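Long-range contacts in microcin B17-processing protein McbD (Escherichia coli str. K-12 substr. MG1655, PDB 6GRH), which is needed to process the inactive microcin B17 precursor into the active peptide and belongs to the YcaO family of cyclodehydratases: residues Phe114-Leu119 against Asp336-Tyr341; Gly155-Ala160 against Leu351-Lys356. The protein carries 1 engineered substitution. All blocks are in the same frame, centred on the assembly; numbering follows the deposited sequence.

Contact 1: residues Phe114-Leu119 against Asp336-Tyr341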
# COMPACT_ATOMS: atom_id res chain seq x y z
N PHE E 114 -48.33 -0.35 24.48
CA PHE E 114 -49.47 -1.21 24.17
C PHE E 114 -49.48 -2.43 25.06
O PHE E 114 -48.43 -2.86 25.53
CB PHE E 114 -49.52 -1.58 22.68
CG PHE E 114 -48.30 -2.31 22.17
CD1 PHE E 114 -48.21 -3.71 22.26
CD2 PHE E 114 -47.27 -1.62 21.54
CE1 PHE E 114 -47.10 -4.39 21.76
CE2 PHE E 114 -46.16 -2.30 21.05
CZ PHE E 114 -46.09 -3.69 21.15
N ASN E 115 -50.66 -2.98 25.30
CA ASN E 115 -50.81 -4.20 26.09
C ASN E 115 -50.21 -5.37 25.31
O ASN E 115 -50.54 -5.59 24.14
CB ASN E 115 -52.30 -4.44 26.42
CG ASN E 115 -52.54 -5.70 27.25
OD1 ASN E 115 -52.49 -6.83 26.74
ND2 ASN E 115 -52.82 -5.51 28.53
N LEU E 116 -49.33 -6.12 25.96
CA LEU E 116 -48.60 -7.22 25.32
C LEU E 116 -49.50 -8.27 24.64
O LEU E 116 -49.13 -8.84 23.61
CB LEU E 116 -47.70 -7.91 26.35
CG LEU E 116 -46.84 -9.10 25.91
CD1 LEU E 116 -45.82 -8.65 24.89
CD2 LEU E 116 -46.12 -9.73 27.11
N PHE E 117 -50.68 -8.50 25.21
CA PHE E 117 -51.57 -9.55 24.74
C PHE E 117 -52.67 -9.06 23.79
O PHE E 117 -52.93 -9.71 22.77
CB PHE E 117 -52.20 -10.25 25.94
CG PHE E 117 -51.21 -10.61 27.01
CD1 PHE E 117 -50.26 -11.58 26.77
CD2 PHE E 117 -51.23 -9.96 28.24
CE1 PHE E 117 -49.33 -11.91 27.76
CE2 PHE E 117 -50.32 -10.28 29.22
CZ PHE E 117 -49.37 -11.26 28.99
N SER E 118 -53.31 -7.94 24.10
CA SER E 118 -54.43 -7.43 23.29
C SER E 118 -53.99 -6.43 22.20
O SER E 118 -54.78 -6.11 21.32
CB SER E 118 -55.46 -6.75 24.19
OG SER E 118 -54.97 -5.51 24.66
N LEU E 119 -52.75 -5.94 22.29
CA LEU E 119 -52.25 -4.82 21.49
C LEU E 119 -53.03 -3.51 21.67
O LEU E 119 -52.86 -2.58 20.87
CB LEU E 119 -52.13 -5.19 19.99
CG LEU E 119 -51.38 -6.50 19.72
CD1 LEU E 119 -51.24 -6.70 18.21
CD2 LEU E 119 -50.02 -6.52 20.41
N ASP E 336 -52.99 -10.04 33.01
CA ASP E 336 -53.25 -9.34 31.74
C ASP E 336 -52.51 -7.99 31.65
O ASP E 336 -52.46 -7.41 30.57
CB ASP E 336 -54.76 -9.09 31.54
CG ASP E 336 -55.57 -10.39 31.45
OD1 ASP E 336 -54.98 -11.43 31.11
OD2 ASP E 336 -56.80 -10.39 31.72
N ASN E 337 -51.97 -7.50 32.78
CA ASN E 337 -51.38 -6.17 32.89
C ASN E 337 -49.88 -6.18 32.63
O ASN E 337 -49.07 -5.94 33.53
CB ASN E 337 -51.67 -5.59 34.28
CG ASN E 337 -53.14 -5.35 34.52
OD1 ASN E 337 -53.83 -4.83 33.64
ND2 ASN E 337 -53.63 -5.74 35.70
N ILE E 338 -49.52 -6.48 31.39
CA ILE E 338 -48.14 -6.44 30.93
C ILE E 338 -48.14 -5.57 29.68
O ILE E 338 -48.93 -5.80 28.75
CB ILE E 338 -47.56 -7.83 30.61
CG1 ILE E 338 -47.75 -8.78 31.78
CG2 ILE E 338 -46.07 -7.72 30.28
CD1 ILE E 338 -47.14 -10.17 31.59
N PHE E 339 -47.25 -4.58 29.68
CA PHE E 339 -47.26 -3.51 28.70
C PHE E 339 -45.90 -3.41 28.03
O PHE E 339 -44.88 -3.75 28.63
CB PHE E 339 -47.63 -2.18 29.38
CG PHE E 339 -48.89 -2.27 30.15
CD1 PHE E 339 -50.10 -2.31 29.48
CD2 PHE E 339 -48.87 -2.46 31.53
CE1 PHE E 339 -51.28 -2.48 30.18
CE2 PHE E 339 -50.04 -2.61 32.23
CZ PHE E 339 -51.25 -2.62 31.55
N VAL E 340 -45.92 -2.94 26.80
CA VAL E 340 -44.72 -2.71 26.04
C VAL E 340 -44.62 -1.22 25.79
O VAL E 340 -45.38 -0.67 24.99
CB VAL E 340 -44.78 -3.45 24.70
CG1 VAL E 340 -43.48 -3.27 23.95
CG2 VAL E 340 -45.11 -4.94 24.90
N TYR E 341 -43.66 -0.56 26.46
CA TYR E 341 -43.23 0.75 26.04
C TYR E 341 -42.46 0.59 24.77
O TYR E 341 -41.66 -0.36 24.63
CB TYR E 341 -42.31 1.41 27.07
CG TYR E 341 -41.51 2.54 26.50
CD1 TYR E 341 -42.08 3.79 26.30
CD2 TYR E 341 -40.19 2.36 26.14
CE1 TYR E 341 -41.34 4.84 25.78
CE2 TYR E 341 -39.43 3.39 25.57
CZ TYR E 341 -40.01 4.63 25.40
OH TYR E 341 -39.26 5.65 24.85
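Val340 lies over one face of the Phe114 ring, its CB 3.9 Å from the ring centroid, a CH-pi contact displaced toward the rim. CG of Phe114 sits between its own backbone N and carbonyl carbon (chi1 59°), the crowded position; the ring lies beside Val340, with CE1 also meeting CG2 of that residue. The Phe117 ring is approached at its edge: the backbone carbonyl oxygen of Asp336 lies beside CD2, and CD1 of Ile338 comes to 3.6 Å from CZ. Leu116 CG lies over one face of that ring, offset toward the rim. The Phe339 ring has Phe114 O at its edge.

The Asn115 amide stands nearly upright to the Phe339 ring, planes 84° apart. Its ND2 donates to Asp336 O at 2.8 Å, while OD1 accepts from the backbone N atoms of Phe117 and Ser118, which arrive from opposite faces of the amide. These two bonds form an Asx turn and Asx motif where the chain leaves the strand, and with the ND2 bond they fix the rotation of the amide.

Phe114 and Val340 make an antiparallel hydrogen-bonded pair, with Val340 N 2.8 Å from Phe114 O; Asn115 and Phe339 follow as a non-hydrogen-bonded pair. Beyond them Leu116 N reaches Ile338 O in a nearly straight bond (172°), and the Leu116 methyls divide, CD1 to Val340 CG2 and CD2 to Ile338 CG2.

The pairing joins the end of strand 108-115 to the start of strand 339-347. Helix 327-334 packs on Leu116, Phe117 and Ile338, helix 82-95 touches Phe339, strand 350-358 flanks Val340, and Leu28 of the McbB chain packs on Phe114.

Contact 2: residues Gly155-Ala160 against Leu351-Lys356. With EDO (1,2-ethanediol), chain Q.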
# COMPACT_ATOMS: atom_id res chain seq x y z
N GLY E 155 -33.21 -3.87 15.54
CA GLY E 155 -33.66 -3.44 14.22
C GLY E 155 -35.06 -3.84 13.79
O GLY E 155 -35.55 -3.36 12.77
N SER E 156 -35.73 -4.71 14.55
CA SER E 156 -37.14 -5.04 14.30
C SER E 156 -37.90 -5.03 15.61
O SER E 156 -37.34 -5.34 16.67
CB SER E 156 -37.29 -6.38 13.55
OG SER E 156 -37.21 -7.53 14.39
N LEU E 157 -39.16 -4.60 15.53
CA LEU E 157 -40.02 -4.56 16.70
C LEU E 157 -40.16 -5.94 17.36
O LEU E 157 -40.05 -6.04 18.59
CB LEU E 157 -41.39 -3.98 16.33
CG LEU E 157 -42.46 -3.94 17.40
CD1 LEU E 157 -41.99 -3.28 18.68
CD2 LEU E 157 -43.67 -3.21 16.82
N ASN E 158 -40.37 -6.99 16.56
CA ASN E 158 -40.49 -8.36 17.12
C ASN E 158 -39.21 -8.79 17.84
O ASN E 158 -39.30 -9.36 18.92
CB ASN E 158 -40.81 -9.40 16.04
CG ASN E 158 -42.27 -9.43 15.66
OD1 ASN E 158 -42.60 -9.68 14.50
ND2 ASN E 158 -43.17 -9.22 16.64
N ASP E 159 -38.05 -8.52 17.26
CA ASP E 159 -36.78 -8.82 17.93
C ASP E 159 -36.57 -7.97 19.20
O ASP E 159 -36.04 -8.47 20.19
CB ASP E 159 -35.59 -8.68 16.98
CG ASP E 159 -35.57 -9.75 15.89
OD1 ASP E 159 -36.21 -10.82 16.03
OD2 ASP E 159 -34.93 -9.53 14.87
N ALA E 160 -37.00 -6.71 19.20
CA ALA E 160 -36.87 -5.88 20.41
C ALA E 160 -37.79 -6.44 21.50
O ALA E 160 -37.34 -6.62 22.65
CB ALA E 160 -37.16 -4.39 20.12
N LEU E 351 -36.04 1.22 10.45
CA LEU E 351 -36.38 1.72 11.78
C LEU E 351 -35.61 0.89 12.79
O LEU E 351 -35.49 -0.33 12.61
CB LEU E 351 -37.87 1.57 12.06
CG LEU E 351 -38.75 2.53 11.27
CD1 LEU E 351 -40.19 2.12 11.35
CD2 LEU E 351 -38.60 3.95 11.78
N VAL E 352 -35.08 1.55 13.80
CA VAL E 352 -34.58 0.89 15.00
C VAL E 352 -35.62 1.12 16.10
O VAL E 352 -36.33 2.13 16.08
CB VAL E 352 -33.18 1.36 15.40
CG1 VAL E 352 -32.19 1.09 14.25
CG2 VAL E 352 -33.13 2.84 15.86
N TRP E 353 -35.66 0.18 17.06
CA TRP E 353 -36.73 0.03 18.05
C TRP E 353 -36.15 -0.02 19.45
O TRP E 353 -35.14 -0.72 19.69
CB TRP E 353 -37.49 -1.25 17.78
CG TRP E 353 -38.22 -1.14 16.50
CD1 TRP E 353 -37.74 -1.44 15.26
CD2 TRP E 353 -39.52 -0.61 16.31
NE1 TRP E 353 -38.68 -1.14 14.31
CE2 TRP E 353 -39.78 -0.62 14.93
CE3 TRP E 353 -40.50 -0.11 17.19
CZ2 TRP E 353 -40.99 -0.18 14.40
CZ3 TRP E 353 -41.71 0.33 16.65
CH2 TRP E 353 -41.95 0.27 15.27
N TYR E 354 -36.77 0.72 20.35
CA TYR E 354 -36.47 0.66 21.78
C TYR E 354 -37.74 0.16 22.43
O TYR E 354 -38.84 0.65 22.10
CB TYR E 354 -36.13 2.04 22.33
CG TYR E 354 -35.14 2.82 21.50
CD1 TYR E 354 -35.56 3.58 20.42
CD2 TYR E 354 -33.79 2.81 21.82
CE1 TYR E 354 -34.64 4.32 19.66
CE2 TYR E 354 -32.86 3.53 21.07
CZ TYR E 354 -33.29 4.29 20.00
OH TYR E 354 -32.37 5.02 19.27
N THR E 355 -37.61 -0.82 23.32
CA THR E 355 -38.78 -1.35 24.02
C THR E 355 -38.45 -1.58 25.48
O THR E 355 -37.30 -1.87 25.82
CB THR E 355 -39.26 -2.70 23.44
OG1 THR E 355 -38.14 -3.57 23.30
CG2 THR E 355 -39.94 -2.52 22.10
N LYS E 356 -39.48 -1.52 26.32
CA LYS E 356 -39.38 -2.00 27.71
C LYS E 356 -40.69 -2.67 28.09
O LYS E 356 -41.78 -2.09 27.91
CB LYS E 356 -39.07 -0.86 28.68
CG LYS E 356 -38.84 -1.30 30.15
CD LYS E 356 -38.77 -0.07 31.04
CE LYS E 356 -38.66 -0.34 32.54
NZ LYS E 356 -37.29 -0.78 32.91
C1 EDO Q . -37.33 -2.11 9.58
O1 EDO Q . -36.26 -1.73 10.45
C2 EDO Q . -38.67 -1.86 10.28
O2 EDO Q . -38.57 -2.10 11.69
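Trp353, Leu157 and Ala160 carry a helix-on-sheet packing in the YcaO fold: the first turn of helix 157-180 lies against strand 350-358. The indole of Trp353 offers one face to the helix start. Leu157 CB sits over the centre of the six-membered ring, 3.9 Å from its centroid, as a CH-pi contact. Leu157 CG is anti to the backbone N (chi1 176°); beyond it CD1 approaches Trp353 CE3 and CD2 lies 4.0 Å from CZ3. Toward the five-membered ring the same face meets backbone, Leu157 N being 3.5 Å from Trp353 CD1; that N-H is hydrogen-bonded to Glu19 of the McbB chain.

Ala160, one turn on, points its CB at the strand; Ala160 CB lies 3.9 Å from Trp353 CB and also touches Thr355. Thr355 OG1 lies 3.2 Å from Ala160 O, a weak and unsettled bond; its stronger polar partner is Ser164 OG, further along the helix. CG2 of Thr355 faces Ala160 CB and Leu157 CD1.

Ser156 is the N-cap of this helix, its OG accepting from Asp159 N. Just before it, Gly155 O and Leu351 O come to 3.0 Å, two acceptors that cannot bond each other. O1 of a 1,2-ethanediol, probably from the crystallisation liquor, accepts from Leu351 N and is within hydrogen-bonding distance of both oxygens, though which takes its proton is not settled. The diol is also hydrogen-bonded to Glu19 of the McbB chain. Its other hydroxyl, O2, lies in the indole plane at the edge, where Trp353 NE1 donates to it at 2.8 Å with an N-H...O angle of 161°.

How the contacts relate
The centres of contacts 1 and 2 lie about 15 Å apart, on the same side of the chain's centre. Their segments alternate along the chain: 114-119, 155-160, 336-341, 351-356. The later two belong to consecutive strands, 339-347 and 350-358, antiparallel neighbours in one sheet, and a probable hydrogen bond from Tyr341 N to Lys356 O joins the contacts directly, with Val340 packing on Thr355 beside it. Contact 1 thus pairs this hairpin with strand 108-115, while contact 2 sets helix 157-180 against its second strand. Two earlier parts of the chain meet on one hairpin late in the chain, and both contacts reach the McbB chain.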